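Local coordinates for protein putative hexose oxidase (PDB 5AWV) that probably oxidises sugar-bearing glycopeptide antibiotics such as teicoplanin, using a covalently bound FAD cofactor, at residues A[66-78]-A[183-195]. Numbering follows the deposited sequence.
Sequences STQQVADAVEETV and EVVVVNKQGKARV
With chi1 of T67 at -63°, OG1 stands beside its own backbone N and CG2 lies opposite that N; E183 stretches out from the strand with CG anti to its N, and the two side chains reach toward each other. T67 OG1 donates to E183 OE1 at 2.6 Å, on the syn side of the carboxylate but 32° out of its plane. K226, through a salt bridge, and T225 also hold E183 OE1, which probably keeps the carboxylate charged. T67 CG2 meanwhile rests on V195 CG2 at 3.9 Å.

Further along, V185 fits between turns of the helix, its CG1 lying 3.7 Å from A71 CA and its CG2 against V70. V74 CG1 presses tightly on V187 CG2 (3.4 Å), and A193 CB touches A71 O. Helix 67-78 thus packs on one face of the antiparallel hairpin formed by 183-187 and 193-195, nearly parallel to the first strand (21°). The hairpin is the edge of the five-stranded antiparallel sheet of the PCMH-type FAD-binding domain; the helix lies between this sheet and the four-stranded one containing 60-63 and 104-107, touched by A73, V74 and T77. V70 lies about 8 Å, side chain to cofactor, from the FAD.

Toward the hairpin turn, E75 bends at chi2 and brings its carboxylate to the outer edge of strand 193-195: A193 N donates to E75 OE1 (2.9 Å), approaching from above the carboxylate plane. V78 CG2 lies alongside the methyls of V187, while V78 CG1 touches G191 O at 3.5 Å. K192 N, just past the type I turn from N188 to G191, donates to N188 OD1 from above its carbonyl plane.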
# COMPACT_ATOMS: atom_id res chain seq x y z
N SER A 66 -9.04 15.85 -11.07
CA SER A 66 -10.30 15.94 -10.36
C SER A 66 -11.18 14.74 -10.54
O SER A 66 -10.98 14.02 -11.45
CB SER A 66 -11.11 17.18 -10.84
OG SER A 66 -11.69 16.93 -12.13
N THR A 67 -12.19 14.62 -9.69
CA THR A 67 -13.17 13.49 -9.76
C THR A 67 -13.87 13.52 -11.11
O THR A 67 -14.00 12.47 -11.78
CB THR A 67 -14.14 13.57 -8.60
OG1 THR A 67 -13.40 13.43 -7.41
CG2 THR A 67 -15.21 12.49 -8.67
N GLN A 68 -14.25 14.72 -11.58
CA GLN A 68 -14.91 14.81 -12.91
C GLN A 68 -14.01 14.35 -14.02
O GLN A 68 -14.42 13.70 -14.95
CB GLN A 68 -15.42 16.25 -13.22
CG GLN A 68 -16.13 16.37 -14.59
CD GLN A 68 -17.39 15.48 -14.65
OE1 GLN A 68 -17.57 14.67 -15.59
NE2 GLN A 68 -18.20 15.56 -13.59
N GLN A 69 -12.77 14.75 -14.01
CA GLN A 69 -11.86 14.25 -14.96
C GLN A 69 -11.68 12.75 -14.92
O GLN A 69 -11.49 12.11 -15.99
CB GLN A 69 -10.49 14.87 -14.75
CG GLN A 69 -10.38 16.32 -15.24
CD GLN A 69 -9.02 16.93 -14.84
OE1 GLN A 69 -7.99 16.32 -15.02
NE2 GLN A 69 -9.05 18.09 -14.29
N VAL A 70 -11.67 12.16 -13.72
CA VAL A 70 -11.63 10.67 -13.65
C VAL A 70 -12.87 10.09 -14.36
O VAL A 70 -12.75 9.14 -15.17
CB VAL A 70 -11.59 10.15 -12.17
CG1 VAL A 70 -11.65 8.64 -12.09
CG2 VAL A 70 -10.32 10.64 -11.48
N ALA A 71 -14.03 10.58 -13.96
CA ALA A 71 -15.29 10.09 -14.59
C ALA A 71 -15.24 10.18 -16.11
O ALA A 71 -15.54 9.19 -16.80
CB ALA A 71 -16.45 10.82 -14.07
N ASP A 72 -14.75 11.30 -16.65
CA ASP A 72 -14.57 11.40 -18.14
C ASP A 72 -13.56 10.41 -18.71
O ASP A 72 -13.73 9.84 -19.83
CB ASP A 72 -14.18 12.83 -18.63
CG ASP A 72 -15.14 13.92 -18.12
OD1 ASP A 72 -16.36 13.63 -17.98
OD2 ASP A 72 -14.68 15.08 -17.85
N ALA A 73 -12.46 10.21 -17.98
CA ALA A 73 -11.42 9.30 -18.45
C ALA A 73 -11.93 7.85 -18.42
O ALA A 73 -11.72 7.15 -19.36
CB ALA A 73 -10.15 9.45 -17.62
N VAL A 74 -12.64 7.47 -17.37
CA VAL A 74 -13.27 6.15 -17.29
C VAL A 74 -14.26 5.95 -18.47
O VAL A 74 -14.08 5.00 -19.24
CB VAL A 74 -13.98 5.99 -15.95
CG1 VAL A 74 -14.82 4.73 -15.95
CG2 VAL A 74 -12.90 5.81 -14.82
N GLU A 75 -15.17 6.91 -18.65
CA GLU A 75 -16.18 6.85 -19.75
C GLU A 75 -15.56 6.71 -21.11
O GLU A 75 -16.03 5.95 -21.95
CB GLU A 75 -17.12 8.06 -19.72
CG GLU A 75 -18.64 7.76 -19.88
CD GLU A 75 -19.49 8.66 -18.93
OE1 GLU A 75 -20.66 8.37 -18.67
OE2 GLU A 75 -18.99 9.64 -18.36
N GLU A 76 -14.50 7.45 -21.36
CA GLU A 76 -13.74 7.27 -22.56
C GLU A 76 -13.21 5.86 -22.85
O GLU A 76 -13.26 5.39 -24.01
CB GLU A 76 -12.61 8.29 -22.65
CG GLU A 76 -11.91 8.20 -24.00
CD GLU A 76 -10.96 9.35 -24.30
OE1 GLU A 76 -10.15 9.13 -25.23
OE2 GLU A 76 -11.00 10.42 -23.63
N THR A 77 -12.71 5.16 -21.82
CA THR A 77 -12.24 3.82 -22.02
C THR A 77 -13.47 2.91 -22.23
O THR A 77 -13.35 1.93 -22.88
CB THR A 77 -11.42 3.31 -20.80
OG1 THR A 77 -12.27 3.26 -19.64
CG2 THR A 77 -10.22 4.25 -20.51
N VAL A 78 -14.59 3.19 -21.60
CA VAL A 78 -15.78 2.33 -21.82
C VAL A 78 -16.25 2.46 -23.28
O VAL A 78 -16.50 1.47 -23.96
CB VAL A 78 -16.92 2.70 -20.93
CG1 VAL A 78 -18.09 1.70 -21.14
CG2 VAL A 78 -16.52 2.61 -19.49
N GLU A 183 -15.14 7.94 -2.02
CA GLU A 183 -15.72 8.46 -3.25
C GLU A 183 -15.16 7.66 -4.38
O GLU A 183 -13.97 7.52 -4.54
CB GLU A 183 -15.40 9.94 -3.48
CG GLU A 183 -16.12 10.53 -4.69
CD GLU A 183 -15.74 12.02 -4.96
OE1 GLU A 183 -14.62 12.39 -5.40
OE2 GLU A 183 -16.59 12.83 -4.76
N VAL A 184 -16.03 7.02 -5.15
CA VAL A 184 -15.63 6.09 -6.19
C VAL A 184 -16.36 6.43 -7.48
O VAL A 184 -17.59 6.72 -7.45
CB VAL A 184 -16.05 4.66 -5.82
CG1 VAL A 184 -15.34 3.66 -6.73
CG2 VAL A 184 -15.71 4.39 -4.35
N VAL A 185 -15.63 6.35 -8.59
CA VAL A 185 -16.19 6.46 -9.92
C VAL A 185 -16.43 5.01 -10.42
O VAL A 185 -15.49 4.23 -10.56
CB VAL A 185 -15.31 7.26 -10.85
CG1 VAL A 185 -15.77 7.18 -12.28
CG2 VAL A 185 -15.20 8.69 -10.38
N VAL A 186 -17.69 4.67 -10.59
CA VAL A 186 -18.12 3.37 -11.07
C VAL A 186 -18.80 3.45 -12.44
O VAL A 186 -19.23 4.53 -12.83
CB VAL A 186 -19.13 2.73 -10.07
CG1 VAL A 186 -18.46 2.52 -8.71
CG2 VAL A 186 -20.42 3.58 -9.92
N VAL A 187 -18.96 2.31 -13.10
CA VAL A 187 -19.53 2.24 -14.44
C VAL A 187 -20.77 1.39 -14.36
O VAL A 187 -20.69 0.22 -13.96
CB VAL A 187 -18.59 1.59 -15.41
CG1 VAL A 187 -19.24 1.36 -16.74
CG2 VAL A 187 -17.35 2.46 -15.63
N ASN A 188 -21.93 1.95 -14.78
CA ASN A 188 -23.20 1.16 -14.67
C ASN A 188 -23.40 0.21 -15.85
O ASN A 188 -22.59 0.15 -16.75
CB ASN A 188 -24.45 2.09 -14.46
CG ASN A 188 -24.72 3.00 -15.64
OD1 ASN A 188 -24.22 2.85 -16.72
ND2 ASN A 188 -25.47 3.98 -15.38
N LYS A 189 -24.50 -0.54 -15.87
CA LYS A 189 -24.71 -1.49 -16.98
C LYS A 189 -24.83 -0.80 -18.32
O LYS A 189 -24.35 -1.34 -19.31
CB LYS A 189 -25.92 -2.43 -16.76
CG LYS A 189 -25.68 -3.72 -17.56
CD LYS A 189 -26.91 -4.61 -17.89
CE LYS A 189 -26.79 -6.04 -17.36
NZ LYS A 189 -27.01 -6.04 -15.88
N GLN A 190 -25.34 0.43 -18.37
CA GLN A 190 -25.38 1.16 -19.67
C GLN A 190 -24.05 1.77 -20.07
O GLN A 190 -23.96 2.36 -21.14
CB GLN A 190 -26.45 2.27 -19.68
CG GLN A 190 -27.88 1.77 -19.46
CD GLN A 190 -28.11 1.32 -18.03
OE1 GLN A 190 -27.46 1.80 -17.09
NE2 GLN A 190 -28.99 0.34 -17.85
N GLY A 191 -23.01 1.65 -19.25
CA GLY A 191 -21.67 2.09 -19.67
C GLY A 191 -21.35 3.51 -19.29
O GLY A 191 -20.38 4.04 -19.79
N LYS A 192 -22.14 4.11 -18.42
CA LYS A 192 -21.94 5.46 -17.95
C LYS A 192 -21.16 5.46 -16.62
O LYS A 192 -21.49 4.74 -15.68
CB LYS A 192 -23.26 6.15 -17.51
CG LYS A 192 -24.36 6.28 -18.55
CD LYS A 192 -23.82 6.85 -19.86
CE LYS A 192 -24.97 7.43 -20.69
NZ LYS A 192 -25.95 6.36 -21.09
N ALA A 193 -20.27 6.44 -16.50
CA ALA A 193 -19.55 6.66 -15.26
C ALA A 193 -20.36 7.47 -14.30
O ALA A 193 -20.94 8.47 -14.70
CB ALA A 193 -18.21 7.30 -15.63
N ARG A 194 -20.46 7.05 -13.04
CA ARG A 194 -21.14 7.73 -12.00
C ARG A 194 -20.22 7.87 -10.77
O ARG A 194 -19.38 6.99 -10.55
CB ARG A 194 -22.37 6.89 -11.55
CG ARG A 194 -23.67 7.35 -12.18
CD ARG A 194 -24.02 6.58 -13.43
NE ARG A 194 -25.23 7.12 -14.09
CZ ARG A 194 -25.29 8.24 -14.82
NH1 ARG A 194 -24.23 9.03 -15.02
NH2 ARG A 194 -26.45 8.58 -15.34
N VAL A 195 -20.50 8.85 -9.92
CA VAL A 195 -19.75 9.08 -8.72
C VAL A 195 -20.62 8.74 -7.54
O VAL A 195 -21.76 9.19 -7.46
CB VAL A 195 -19.35 10.55 -8.64
CG1 VAL A 195 -18.59 10.85 -7.33
CG2 VAL A 195 -18.54 10.90 -9.86